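PDB 3RBY: protein HRI1 from Saccharomyces cerevisiae, which is of unknown function and non-essential, interacts with the kinase HRR25 and may also interact with SEC72. Local coordinates for residues A[20-25]-A[35-41]; A[47-51]-A[208-212]; A[53-58]-A[78-83]; A[82-87]-A[186-192]. Residue numbers count along the deposited sequence, not the author numbering.

Contact 1. Residues A[20-25]-A[35-41]; sequences RTFTLS and SLRPFVK
This is an antiparallel strand pairing at the open end of the hairpin formed by strands 24-27 and 33-38. The end-to-end directions lie 159° apart, and the CA register is T21-F39 (4.1 Å), T23-R37 (4.3 Å) and S25-S35 (4.3 Å). F22 N donates to P38 O and V40 N to R20 O, each at 2.9 Å; the L24 N-L36 O and L36 N-L24 O bonds, both 3.4 Å, are weak. L24/L36 is thus the hydrogen-bonded pair and S25/S35 the non-hydrogen-bonded pair of this hairpin, part of the larger antiparallel sheet. L24 and L36 share one face, against R196 of strand 192-199. On the other, S25 OG meets S35 OG at 2.8 Å, and R37, m at chi1 and extended beyond, gives S35 OG bonds from NE (3.0 Å) and NH2 (3.1 Å), while its NH1 salt-bridges E128. Beyond the strands, the R20 guanidinium stacks on the F39 ring (centres 4.5 Å, planes 26°) and salt-bridges E46; water 1 links R20 O (3.0 Å) to K41 N (2.6 Å).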
loop_
_atom_site.group_PDB
_atom_site.type_symbol
_atom_site.label_atom_id
_atom_site.label_comp_id
_atom_site.label_asym_id
_atom_site.label_seq_id
_atom_site.Cartn_x
_atom_site.Cartn_y
_atom_site.Cartn_z
ATOM N N ARG A 20 7.870 10.684 2.186
ATOM C CA ARG A 20 7.683 11.752 3.176
ATOM C C ARG A 20 6.298 12.403 3.112
ATOM O O ARG A 20 5.988 13.313 3.899
ATOM C CB ARG A 20 8.792 12.828 3.059
ATOM C CG ARG A 20 10.227 12.323 3.368
ATOM C CD ARG A 20 11.214 13.475 3.711
ATOM N NE ARG A 20 10.685 14.324 4.786
ATOM C CZ ARG A 20 10.438 15.629 4.661
ATOM N NH1 ARG A 20 9.922 16.317 5.678
ATOM N NH2 ARG A 20 10.714 16.250 3.519
ATOM N N THR A 21 5.456 11.936 2.190
ATOM C CA THR A 21 4.172 12.601 1.932
ATOM C C THR A 21 2.968 11.698 2.169
ATOM O O THR A 21 3.112 10.465 2.246
ATOM C CB THR A 21 4.065 13.023 0.463
ATOM O OG1 THR A 21 3.874 11.856 -0.346
ATOM C CG2 THR A 21 5.326 13.734 -0.004
ATOM N N PHE A 22 1.785 12.303 2.131
ATOM C CA PHE A 22 0.520 11.583 2.078
ATOM C C PHE A 22 -0.108 11.925 0.722
ATOM O O PHE A 22 -1.134 12.604 0.655
ATOM C CB PHE A 22 -0.399 12.012 3.219
ATOM C CG PHE A 22 -1.756 11.369 3.179
ATOM C CD1 PHE A 22 -2.791 11.855 3.959
ATOM C CD2 PHE A 22 -1.996 10.278 2.360
ATOM C CE1 PHE A 22 -4.040 11.265 3.924
ATOM C CE2 PHE A 22 -3.243 9.683 2.321
ATOM C CZ PHE A 22 -4.266 10.177 3.104
ATOM N N THR A 23 0.528 11.462 -0.354
ATOM C CA THR A 23 0.155 11.807 -1.708
ATOM C C THR A 23 -1.017 10.963 -2.235
ATOM O O THR A 23 -1.019 9.723 -2.144
ATOM C CB THR A 23 1.353 11.645 -2.646
ATOM O OG1 THR A 23 2.311 12.656 -2.342
ATOM C CG2 THR A 23 0.921 11.768 -4.132
ATOM N N LEU A 24 -1.998 11.650 -2.810
ATOM C CA LEU A 24 -3.104 11.012 -3.503
ATOM C C LEU A 24 -3.173 11.637 -4.890
ATOM O O LEU A 24 -3.127 12.870 -5.019
ATOM C CB LEU A 24 -4.428 11.254 -2.759
ATOM C CG LEU A 24 -4.745 10.428 -1.501
ATOM C CD1 LEU A 24 -6.068 10.829 -0.879
ATOM C CD2 LEU A 24 -4.770 8.940 -1.805
ATOM N N SER A 25 -3.276 10.806 -5.925
ATOM C CA SER A 25 -3.555 11.308 -7.276
ATOM C C SER A 25 -4.970 10.941 -7.698
ATOM O O SER A 25 -5.361 9.769 -7.643
ATOM C CB SER A 25 -2.546 10.778 -8.289
ATOM O OG SER A 25 -1.239 11.296 -8.049
ATOM N N SER A 35 -2.755 16.041 -8.296
ATOM C CA SER A 35 -1.938 15.287 -7.360
ATOM C C SER A 35 -1.434 16.212 -6.249
ATOM O O SER A 35 -0.628 17.109 -6.513
ATOM C CB SER A 35 -0.764 14.610 -8.086
ATOM O OG SER A 35 -0.063 13.717 -7.232
ATOM N N LEU A 36 -1.931 16.015 -5.021
ATOM C CA LEU A 36 -1.512 16.823 -3.867
ATOM C C LEU A 36 -0.539 16.004 -3.030
ATOM O O LEU A 36 -0.800 14.824 -2.751
ATOM C CB LEU A 36 -2.714 17.260 -3.027
ATOM C CG LEU A 36 -3.736 18.087 -3.811
ATOM C CD1 LEU A 36 -4.899 18.551 -2.920
ATOM C CD2 LEU A 36 -3.042 19.278 -4.481
ATOM N N ARG A 37 0.594 16.604 -2.654
ATOM C CA ARG A 37 1.661 15.844 -1.979
ATOM C C ARG A 37 2.108 16.463 -0.649
ATOM O O ARG A 37 3.289 16.754 -0.449
ATOM C CB ARG A 37 2.837 15.620 -2.944
ATOM C CG ARG A 37 2.339 15.143 -4.343
ATOM C CD ARG A 37 3.409 14.526 -5.254
ATOM N NE ARG A 37 2.766 13.864 -6.386
ATOM C CZ ARG A 37 3.378 13.151 -7.329
ATOM N NH1 ARG A 37 4.693 12.993 -7.312
ATOM N NH2 ARG A 37 2.658 12.582 -8.296
ATOM N N PRO A 38 1.157 16.645 0.279
ATOM C CA PRO A 38 1.481 17.270 1.572
ATOM C C PRO A 38 2.471 16.404 2.341
ATOM O O PRO A 38 2.321 15.183 2.324
ATOM C CB PRO A 38 0.128 17.294 2.296
ATOM C CG PRO A 38 -0.623 16.127 1.706
ATOM C CD PRO A 38 -0.175 16.016 0.272
ATOM N N PHE A 39 3.476 17.005 2.976
ATOM C CA PHE A 39 4.354 16.253 3.882
ATOM C C PHE A 39 3.570 15.735 5.080
ATOM O O PHE A 39 2.600 16.378 5.516
ATOM C CB PHE A 39 5.471 17.147 4.414
ATOM C CG PHE A 39 6.439 17.592 3.373
ATOM C CD1 PHE A 39 6.554 18.936 3.044
ATOM C CD2 PHE A 39 7.242 16.664 2.721
ATOM C CE1 PHE A 39 7.473 19.341 2.080
ATOM C CE2 PHE A 39 8.148 17.050 1.758
ATOM C CZ PHE A 39 8.273 18.386 1.433
ATOM N N VAL A 40 3.991 14.592 5.624
ATOM C CA VAL A 40 3.350 14.052 6.831
ATOM C C VAL A 40 3.929 14.720 8.073
ATOM O O VAL A 40 3.186 15.128 8.986
ATOM C CB VAL A 40 3.523 12.536 6.957
ATOM C CG1 VAL A 40 2.948 12.063 8.278
ATOM C CG2 VAL A 40 2.840 11.820 5.781
ATOM N N LYS A 41 5.261 14.815 8.090
ATOM C CA LYS A 41 5.994 15.476 9.162
ATOM C C LYS A 41 6.893 16.594 8.616
ATOM O O LYS A 41 8.116 16.435 8.498
ATOM C CB LYS A 41 6.800 14.455 9.962
ATOM C CG LYS A 41 5.934 13.462 10.734
ATOM C CD LYS A 41 6.787 12.528 11.588
ATOM C CE LYS A 41 6.272 11.089 11.501
ATOM N NZ LYS A 41 7.225 10.095 12.091
HETATM O O HOH W 1 7.211 14.060 6.515
#

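Contact 2. Residues A[47-51]-A[208-212]; sequences LSFPF and LLSYG
An aromatic cluster of F49, F51 and Y211 defines this contact, in which the loop leading into strand 51-57 meets the end of strand 205-211. The backbones do not pair: the nearest CA atoms, of F49 and Y211, are 8.5 Å apart, and side chains span the gap. The loop is bent by an inverse gamma turn centred on P50 (phi/psi -73°/55°), closed by F51 N to F49 O at 2.7 Å. Across from it residues 209-211 are extended, so L209 and Y211 point their CA-to-CB bonds toward the loop while S210 points away.

Y211, t at chi1 with chi2 -84°, reaches over the turn and donates from OH to S48 O at 2.8 Å. Two rings present their edges to the same face of its ring: F51 (chi1 m) edge-to-face, centroids 5.3 Å apart and planes at 82°, and F49 (chi1 t) offset edge-to-face at 5.7 Å and 83°. P50 CD packs on Y211 CE2 at 3.5 Å, and F51 CE2 touches L209 CD1 at 3.9 Å.

Behind these rings runs strand 192-199, whose F194 meets F49, F51 and Y211; L208 and L209 both face its R196 in a classic beta bulge. F51 and L209 also touch P38 of strand 33-38, and F49 reaches T82 and L86 of helix 82-86.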
loop_
_atom_site.group_PDB
_atom_site.type_symbol
_atom_site.label_atom_id
_atom_site.label_comp_id
_atom_site.label_asym_id
_atom_site.label_seq_id
_atom_site.Cartn_x
_atom_site.Cartn_y
_atom_site.Cartn_z
ATOM N N LEU A 47 7.028 24.380 6.917
ATOM C CA LEU A 47 5.687 24.626 7.464
ATOM C C LEU A 47 4.936 25.682 6.681
ATOM O O LEU A 47 3.703 25.663 6.635
ATOM C CB LEU A 47 5.758 25.050 8.938
ATOM C CG LEU A 47 6.048 23.952 9.962
ATOM C CD1 LEU A 47 6.457 24.555 11.307
ATOM C CD2 LEU A 47 4.835 23.025 10.103
ATOM N N SER A 48 5.671 26.611 6.077
ATOM C CA SER A 48 5.028 27.673 5.302
ATOM C C SER A 48 4.375 27.114 4.030
ATOM O O SER A 48 3.308 27.584 3.623
ATOM C CB SER A 48 6.014 28.801 4.970
ATOM O OG SER A 48 6.963 28.396 3.995
ATOM N N PHE A 49 5.005 26.106 3.427
ATOM C CA PHE A 49 4.446 25.419 2.255
ATOM C C PHE A 49 4.610 23.908 2.397
ATOM O O PHE A 49 5.537 23.326 1.823
ATOM C CB PHE A 49 5.174 25.877 0.994
ATOM C CG PHE A 49 4.547 25.389 -0.275
ATOM C CD1 PHE A 49 3.265 25.791 -0.616
ATOM C CD2 PHE A 49 5.238 24.539 -1.130
ATOM C CE1 PHE A 49 2.670 25.345 -1.786
ATOM C CE2 PHE A 49 4.658 24.093 -2.309
ATOM C CZ PHE A 49 3.369 24.495 -2.640
ATOM N N PRO A 50 3.740 23.311 3.207
ATOM C CA PRO A 50 3.850 21.904 3.607
ATOM C C PRO A 50 3.488 20.936 2.492
ATOM O O PRO A 50 2.625 20.078 2.668
ATOM C CB PRO A 50 2.835 21.789 4.747
ATOM C CG PRO A 50 1.818 22.830 4.442
ATOM C CD PRO A 50 2.571 23.970 3.818
ATOM N N PHE A 51 4.157 21.077 1.355
ATOM C CA PHE A 51 3.965 20.160 0.235
ATOM C C PHE A 51 5.291 19.873 -0.429
ATOM O O PHE A 51 6.094 20.795 -0.640
ATOM C CB PHE A 51 3.057 20.790 -0.818
ATOM C CG PHE A 51 1.711 21.188 -0.297
ATOM C CD1 PHE A 51 1.475 22.482 0.160
ATOM C CD2 PHE A 51 0.676 20.273 -0.272
ATOM C CE1 PHE A 51 0.224 22.846 0.634
ATOM C CE2 PHE A 51 -0.575 20.630 0.198
ATOM C CZ PHE A 51 -0.805 21.918 0.658
ATOM N N LEU A 208 -9.277 17.157 5.318
ATOM C CA LEU A 208 -8.053 16.455 5.669
ATOM C C LEU A 208 -6.879 17.409 5.542
ATOM O O LEU A 208 -5.823 17.226 6.156
ATOM C CB LEU A 208 -7.850 15.266 4.738
ATOM C CG LEU A 208 -8.962 14.223 4.762
ATOM C CD1 LEU A 208 -8.505 12.970 4.029
ATOM C CD2 LEU A 208 -9.387 13.889 6.204
ATOM N N LEU A 209 -7.081 18.435 4.726
ATOM C CA LEU A 209 -6.036 19.381 4.405
ATOM C C LEU A 209 -6.695 20.607 3.777
ATOM O O LEU A 209 -7.719 20.502 3.083
ATOM C CB LEU A 209 -5.033 18.712 3.476
ATOM C CG LEU A 209 -4.111 19.460 2.528
ATOM C CD1 LEU A 209 -3.366 18.405 1.735
ATOM C CD2 LEU A 209 -4.885 20.355 1.577
ATOM N N SER A 210 -6.134 21.772 4.078
ATOM C CA SER A 210 -6.689 23.044 3.637
ATOM C C SER A 210 -5.616 24.116 3.733
ATOM O O SER A 210 -5.225 24.528 4.825
ATOM C CB SER A 210 -7.899 23.428 4.490
ATOM O OG SER A 210 -8.302 24.761 4.231
ATOM N N TYR A 211 -5.140 24.557 2.576
ATOM C CA TYR A 211 -4.038 25.494 2.500
ATOM C C TYR A 211 -4.436 26.711 1.677
ATOM O O TYR A 211 -4.928 26.572 0.553
ATOM C CB TYR A 211 -2.830 24.820 1.865
ATOM C CG TYR A 211 -1.634 25.726 1.768
ATOM C CD1 TYR A 211 -1.492 26.597 0.704
ATOM C CD2 TYR A 211 -0.646 25.720 2.750
ATOM C CE1 TYR A 211 -0.402 27.435 0.603
ATOM C CE2 TYR A 211 0.463 26.561 2.661
ATOM C CZ TYR A 211 0.578 27.422 1.582
ATOM O OH TYR A 211 1.677 28.261 1.470
ATOM N N GLY A 212 -4.235 27.900 2.236
ATOM C CA GLY A 212 -4.474 29.129 1.495
ATOM C C GLY A 212 -5.635 29.925 2.064
ATOM O O GLY A 212 -6.482 29.393 2.793
#

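Contact 3. Residues A[53-58]-A[78-83]; sequences WAFAGT and FWLDTN
Residues 53-57 form an extended strand, and 78-83 run antiparallel to it before turning into helix 82-86. The CA register is G57-W79 (4.7 Å), F55-D81 (4.7 Å) and A54-T82 (5.8 Å). A56/L80 is the hydrogen-bonded pair, with A56 N to L80 O at 3.2 Å and L80 N to A56 O at 3.0 Å; F55/D81 is non-hydrogen-bonded. W79 and L80 both face A56, a classic beta bulge in which W79 N makes a weak bond of 3.0 Å to the same A56 O. T82 N donates to A54 O (3.2 Å), carrying the pairing into the helix start.

F55 and D81 project from one face of the pair, A56 and L80 from the other, their CB atoms 4.0 Å apart. W53 (chi1 t), F55 (p) and F78 (m) form an aromatic cluster: the six-membered ring of W53 turns its edge to the face of F78 in an offset edge-to-face pair (centroids 5.5 Å, planes 90°), and the F55 and F78 rings meet obliquely, CD2 of F55 lying 3.4 Å from CE2 of F78. W79 lies away from this cluster, its ring edge-to-face with F180.

D81 OD1 accepts from W53 NE1 at 2.9 Å and, weakly, from N83 N at 2.8 Å. D81 is the N-cap residue, and its OD1 both makes the capping bond to N83 N and holds the indole of W53 on the adjoining strand.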
loop_
_atom_site.group_PDB
_atom_site.type_symbol
_atom_site.label_atom_id
_atom_site.label_comp_id
_atom_site.label_asym_id
_atom_site.label_seq_id
_atom_site.Cartn_x
_atom_site.Cartn_y
_atom_site.Cartn_z
ATOM N N TRP A 53 5.255 18.723 -3.393
ATOM C CA TRP A 53 4.899 19.197 -4.724
ATOM C C TRP A 53 3.392 19.088 -4.948
ATOM O O TRP A 53 2.677 18.495 -4.142
ATOM C CB TRP A 53 5.644 18.319 -5.731
ATOM C CG TRP A 53 5.581 18.832 -7.137
ATOM C CD1 TRP A 53 5.479 20.134 -7.530
ATOM C CD2 TRP A 53 5.614 18.052 -8.338
ATOM N NE1 TRP A 53 5.449 20.214 -8.900
ATOM C CE2 TRP A 53 5.530 18.949 -9.420
ATOM C CE3 TRP A 53 5.708 16.682 -8.603
ATOM C CZ2 TRP A 53 5.536 18.521 -10.746
ATOM C CZ3 TRP A 53 5.714 16.260 -9.919
ATOM C CH2 TRP A 53 5.629 17.177 -10.974
ATOM N N ALA A 54 2.919 19.665 -6.048
ATOM C CA ALA A 54 1.501 19.628 -6.391
ATOM C C ALA A 54 1.305 20.003 -7.854
ATOM O O ALA A 54 1.938 20.933 -8.352
ATOM C CB ALA A 54 0.711 20.560 -5.490
ATOM N N PHE A 55 0.428 19.279 -8.543
ATOM C CA PHE A 55 0.185 19.541 -9.953
ATOM C C PHE A 55 -1.202 19.067 -10.353
ATOM O O PHE A 55 -1.847 18.298 -9.629
ATOM C CB PHE A 55 1.268 18.915 -10.847
ATOM C CG PHE A 55 1.320 17.397 -10.820
ATOM C CD1 PHE A 55 2.329 16.732 -10.118
ATOM C CD2 PHE A 55 0.397 16.634 -11.529
ATOM C CE1 PHE A 55 2.405 15.330 -10.106
ATOM C CE2 PHE A 55 0.468 15.229 -11.532
ATOM C CZ PHE A 55 1.476 14.579 -10.815
ATOM N N ALA A 56 -1.663 19.555 -11.499
ATOM C CA ALA A 56 -2.986 19.219 -11.999
ATOM C C ALA A 56 -3.059 19.585 -13.477
ATOM O O ALA A 56 -2.249 20.380 -13.977
ATOM C CB ALA A 56 -4.063 19.952 -11.205
ATOM N N GLY A 57 -4.011 18.998 -14.183
ATOM C CA GLY A 57 -4.210 19.335 -15.576
ATOM C C GLY A 57 -5.526 18.749 -16.007
ATOM O O GLY A 57 -5.961 17.718 -15.476
ATOM N N THR A 58 -6.174 19.414 -16.955
ATOM C CA THR A 58 -7.365 18.866 -17.606
ATOM C C THR A 58 -6.909 17.782 -18.579
ATOM O O THR A 58 -5.701 17.651 -18.838
ATOM C CB THR A 58 -8.168 19.991 -18.286
ATOM O OG1 THR A 58 -7.260 20.829 -19.011
ATOM C CG2 THR A 58 -8.885 20.856 -17.201
ATOM N N PHE A 78 2.088 19.911 -17.504
ATOM C CA PHE A 78 1.222 20.322 -16.400
ATOM C C PHE A 78 0.553 21.679 -16.582
ATOM O O PHE A 78 1.140 22.626 -17.111
ATOM C CB PHE A 78 2.014 20.296 -15.089
ATOM C CG PHE A 78 2.625 18.954 -14.797
ATOM C CD1 PHE A 78 4.002 18.779 -14.791
ATOM C CD2 PHE A 78 1.812 17.853 -14.575
ATOM C CE1 PHE A 78 4.558 17.529 -14.534
ATOM C CE2 PHE A 78 2.356 16.603 -14.323
ATOM C CZ PHE A 78 3.733 16.438 -14.305
ATOM N N TRP A 79 -0.692 21.764 -16.144
ATOM C CA TRP A 79 -1.381 23.050 -16.071
ATOM C C TRP A 79 -0.930 23.763 -14.786
ATOM O O TRP A 79 -0.334 24.849 -14.824
ATOM C CB TRP A 79 -2.895 22.812 -16.060
ATOM C CG TRP A 79 -3.707 24.065 -16.045
ATOM C CD1 TRP A 79 -3.336 25.293 -16.520
ATOM C CD2 TRP A 79 -5.025 24.224 -15.503
ATOM N NE1 TRP A 79 -4.351 26.202 -16.314
ATOM C CE2 TRP A 79 -5.398 25.570 -15.696
ATOM C CE3 TRP A 79 -5.932 23.353 -14.892
ATOM C CZ2 TRP A 79 -6.640 26.067 -15.293
ATOM C CZ3 TRP A 79 -7.166 23.846 -14.494
ATOM C CH2 TRP A 79 -7.508 25.195 -14.695
ATOM N N LEU A 80 -1.228 23.140 -13.646
ATOM C CA LEU A 80 -0.653 23.546 -12.366
ATOM C C LEU A 80 0.673 22.823 -12.165
ATOM O O LEU A 80 0.731 21.600 -12.279
ATOM C CB LEU A 80 -1.605 23.153 -11.228
ATOM C CG LEU A 80 -1.520 23.774 -9.828
ATOM C CD1 LEU A 80 -1.701 22.690 -8.764
ATOM C CD2 LEU A 80 -0.225 24.536 -9.610
ATOM N N ASP A 81 1.732 23.574 -11.870
ATOM C CA ASP A 81 3.005 23.001 -11.413
ATOM C C ASP A 81 3.638 23.964 -10.406
ATOM O O ASP A 81 4.232 24.975 -10.797
ATOM C CB ASP A 81 3.950 22.771 -12.584
ATOM C CG ASP A 81 5.277 22.169 -12.159
ATOM O OD1 ASP A 81 5.637 22.274 -10.963
ATOM O OD2 ASP A 81 5.976 21.598 -13.033
ATOM N N THR A 82 3.506 23.675 -9.114
ATOM C CA THR A 82 3.951 24.640 -8.108
ATOM C C THR A 82 5.419 25.033 -8.295
ATOM O O THR A 82 5.832 26.128 -7.909
ATOM C CB THR A 82 3.705 24.150 -6.663
ATOM O OG1 THR A 82 4.346 22.880 -6.463
ATOM C CG2 THR A 82 2.205 24.040 -6.378
ATOM N N ASN A 83 6.206 24.147 -8.892
ATOM C CA ASN A 83 7.574 24.510 -9.241
ATOM C C ASN A 83 7.594 25.728 -10.155
ATOM O O ASN A 83 8.198 26.746 -9.825
ATOM C CB ASN A 83 8.313 23.347 -9.915
ATOM C CG ASN A 83 8.568 22.180 -8.967
ATOM O OD1 ASN A 83 8.597 22.338 -7.733
ATOM N ND2 ASN A 83 8.767 20.991 -9.546
#

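Contact 4. Residues A[82-87]-A[186-192]; sequences TNVYLN and NNTIEGL
T82 opens the short helix 82-86 and sets its CG2 4.1 Å from L192 CD1. Its carbonyl O accepts from L86 N at 2.8 Å, one helical turn on, which brings Y85 and L86 to bear on the loop 186-192.

Y85 (chi1 t, chi2 -88°) inserts its ring into that loop. L192 CD2 lies over the ring face in a CH-pi contact, 3.7 Å from the centroid and 13° off the normal, while T188 O approaches the edge at 3.4 Å from CE1. The hydroxyl is hydrogen-bonded to Q183 O at the end of strand 176-183. G191 passes close by: an ideal CB there would lie 2.1 Å from Y85 OH, a clash. At the backbone, N187 CA makes a CA-H...O contact of 3.3 Å to Y85 O.

L86 (m, t) ends beside I189 and L192: CD1 is 3.8 Å from I189 CD1 and 4.0 Å from L192 CD1; CD2, also near both, is 3.4 Å from I189 N. N87, with phi 61°, is the C-prime residue of the Schellman motif that ends the helix; its OD1 comes within 3.3 Å of N187 CB.

The loop holds a 3-10 segment, 189-191, and apparently an ST turn at T188, E190 N being less surely placed. Since no clear hydrogen bond crosses between the two segments, their fit rests chiefly on apolar and ring contacts of Y85 and L86.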
loop_
_atom_site.group_PDB
_atom_site.type_symbol
_atom_site.label_atom_id
_atom_site.label_comp_id
_atom_site.label_asym_id
_atom_site.label_seq_id
_atom_site.Cartn_x
_atom_site.Cartn_y
_atom_site.Cartn_z
ATOM N N THR A 82 3.506 23.675 -9.114
ATOM C CA THR A 82 3.951 24.640 -8.108
ATOM C C THR A 82 5.419 25.033 -8.295
ATOM O O THR A 82 5.832 26.128 -7.909
ATOM C CB THR A 82 3.705 24.150 -6.663
ATOM O OG1 THR A 82 4.346 22.880 -6.463
ATOM C CG2 THR A 82 2.205 24.040 -6.378
ATOM N N ASN A 83 6.206 24.147 -8.892
ATOM C CA ASN A 83 7.574 24.510 -9.241
ATOM C C ASN A 83 7.594 25.728 -10.155
ATOM O O ASN A 83 8.198 26.746 -9.825
ATOM C CB ASN A 83 8.313 23.347 -9.915
ATOM C CG ASN A 83 8.568 22.180 -8.967
ATOM O OD1 ASN A 83 8.597 22.338 -7.733
ATOM N ND2 ASN A 83 8.767 20.991 -9.546
ATOM N N VAL A 84 6.932 25.632 -11.306
ATOM C CA VAL A 84 6.932 26.763 -12.225
ATOM C C VAL A 84 6.175 27.943 -11.628
ATOM O O VAL A 84 6.557 29.094 -11.823
ATOM C CB VAL A 84 6.390 26.425 -13.651
ATOM C CG1 VAL A 84 6.424 24.928 -13.916
ATOM C CG2 VAL A 84 5.001 27.000 -13.853
ATOM N N TYR A 85 5.105 27.668 -10.899
ATOM C CA TYR A 85 4.362 28.752 -10.273
ATOM C C TYR A 85 5.259 29.548 -9.343
ATOM O O TYR A 85 5.261 30.770 -9.381
ATOM C CB TYR A 85 3.180 28.216 -9.466
ATOM C CG TYR A 85 2.245 29.301 -8.993
ATOM C CD1 TYR A 85 2.458 29.951 -7.787
ATOM C CD2 TYR A 85 1.148 29.681 -9.760
ATOM C CE1 TYR A 85 1.600 30.950 -7.350
ATOM C CE2 TYR A 85 0.278 30.672 -9.333
ATOM C CZ TYR A 85 0.510 31.307 -8.129
ATOM O OH TYR A 85 -0.357 32.290 -7.705
ATOM N N LEU A 86 6.006 28.836 -8.502
ATOM C CA LEU A 86 6.832 29.448 -7.469
ATOM C C LEU A 86 8.276 29.677 -7.918
ATOM O O LEU A 86 9.107 30.133 -7.122
ATOM C CB LEU A 86 6.826 28.587 -6.204
ATOM C CG LEU A 86 5.493 28.495 -5.461
ATOM C CD1 LEU A 86 5.584 27.525 -4.282
ATOM C CD2 LEU A 86 5.032 29.873 -5.000
ATOM N N ASN A 87 8.576 29.360 -9.177
ATOM C CA ASN A 87 9.917 29.588 -9.722
ATOM C C ASN A 87 11.012 28.806 -8.988
ATOM O O ASN A 87 12.131 29.291 -8.835
ATOM C CB ASN A 87 10.265 31.081 -9.696
ATOM C CG ASN A 87 9.310 31.920 -10.524
ATOM O OD1 ASN A 87 8.412 32.585 -9.989
ATOM N ND2 ASN A 87 9.500 31.900 -11.837
ATOM N N ASN A 186 0.560 35.912 -10.047
ATOM C CA ASN A 186 1.259 35.752 -8.779
ATOM C C ASN A 186 2.234 34.580 -8.792
ATOM O O ASN A 186 1.907 33.491 -9.264
ATOM C CB ASN A 186 0.261 35.592 -7.630
ATOM C CG ASN A 186 0.907 35.759 -6.268
ATOM O OD1 ASN A 186 0.272 36.221 -5.320
ATOM N ND2 ASN A 186 2.176 35.384 -6.166
ATOM N N ASN A 187 3.434 34.813 -8.270
ATOM C CA ASN A 187 4.458 33.778 -8.207
ATOM C C ASN A 187 4.842 33.462 -6.767
ATOM O O ASN A 187 5.905 32.899 -6.506
ATOM C CB ASN A 187 5.694 34.195 -9.005
ATOM C CG ASN A 187 5.970 35.683 -8.919
ATOM O OD1 ASN A 187 6.695 36.241 -9.743
ATOM N ND2 ASN A 187 5.393 36.336 -7.916
ATOM N N THR A 188 3.968 33.829 -5.835
ATOM C CA THR A 188 4.208 33.590 -4.420
ATOM C C THR A 188 3.227 32.585 -3.805
ATOM O O THR A 188 2.094 32.401 -4.276
ATOM C CB THR A 188 4.158 34.901 -3.581
ATOM O OG1 THR A 188 2.847 35.080 -3.027
ATOM C CG2 THR A 188 4.552 36.122 -4.425
ATOM N N ILE A 189 3.692 31.956 -2.733
ATOM C CA ILE A 189 2.926 31.017 -1.928
ATOM C C ILE A 189 1.587 31.604 -1.515
ATOM O O ILE A 189 0.650 30.887 -1.130
ATOM C CB ILE A 189 3.743 30.674 -0.669
ATOM C CG1 ILE A 189 4.333 29.271 -0.780
ATOM C CG2 ILE A 189 2.932 30.886 0.622
ATOM C CD1 ILE A 189 5.846 29.263 -0.958
ATOM N N GLU A 190 1.509 32.925 -1.586
ATOM C CA GLU A 190 0.311 33.639 -1.182
ATOM C C GLU A 190 -0.793 33.428 -2.223
ATOM O O GLU A 190 -1.990 33.567 -1.940
ATOM C CB GLU A 190 0.641 35.130 -1.016
ATOM C CG GLU A 190 -0.031 35.771 0.175
ATOM C CD GLU A 190 0.115 34.919 1.416
ATOM O OE1 GLU A 190 1.266 34.768 1.885
ATOM O OE2 GLU A 190 -0.914 34.381 1.905
ATOM N N GLY A 191 -0.375 33.068 -3.429
ATOM C CA GLY A 191 -1.307 32.849 -4.510
ATOM C C GLY A 191 -1.864 31.440 -4.597
ATOM O O GLY A 191 -2.652 31.170 -5.504
ATOM N N LEU A 192 -1.482 30.546 -3.680
ATOM C CA LEU A 192 -1.962 29.152 -3.747
ATOM C C LEU A 192 -3.037 28.750 -2.725
ATOM O O LEU A 192 -3.016 29.184 -1.570
ATOM C CB LEU A 192 -0.795 28.174 -3.682
ATOM C CG LEU A 192 0.279 28.394 -4.746
ATOM C CD1 LEU A 192 1.555 27.624 -4.416
ATOM C CD2 LEU A 192 -0.242 28.040 -6.140
#

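How the contacts relate
Contacts 1 and 3 lie 14 Å apart between centres in the same antiparallel sheet, joined where strands 33-38 and 51-57 pair side by side. Contacts 2 and 4, 13 Å apart, are the ones that bring the other sheet's strands 192-199 and 205-211 against parts leading into or out of the first. Contact 1 closes first along the chain; contacts 3 and 4 are nested in the long loop closed by contact 2, and contact 4 begins where contact 3 ends, sharing T82 and N83. F49 links contact 2 to contacts 3 and 4, and P38 and F39 link contact 1 to contact 2; contacts 1 and 4 do not touch (nearest atoms about 7 Å).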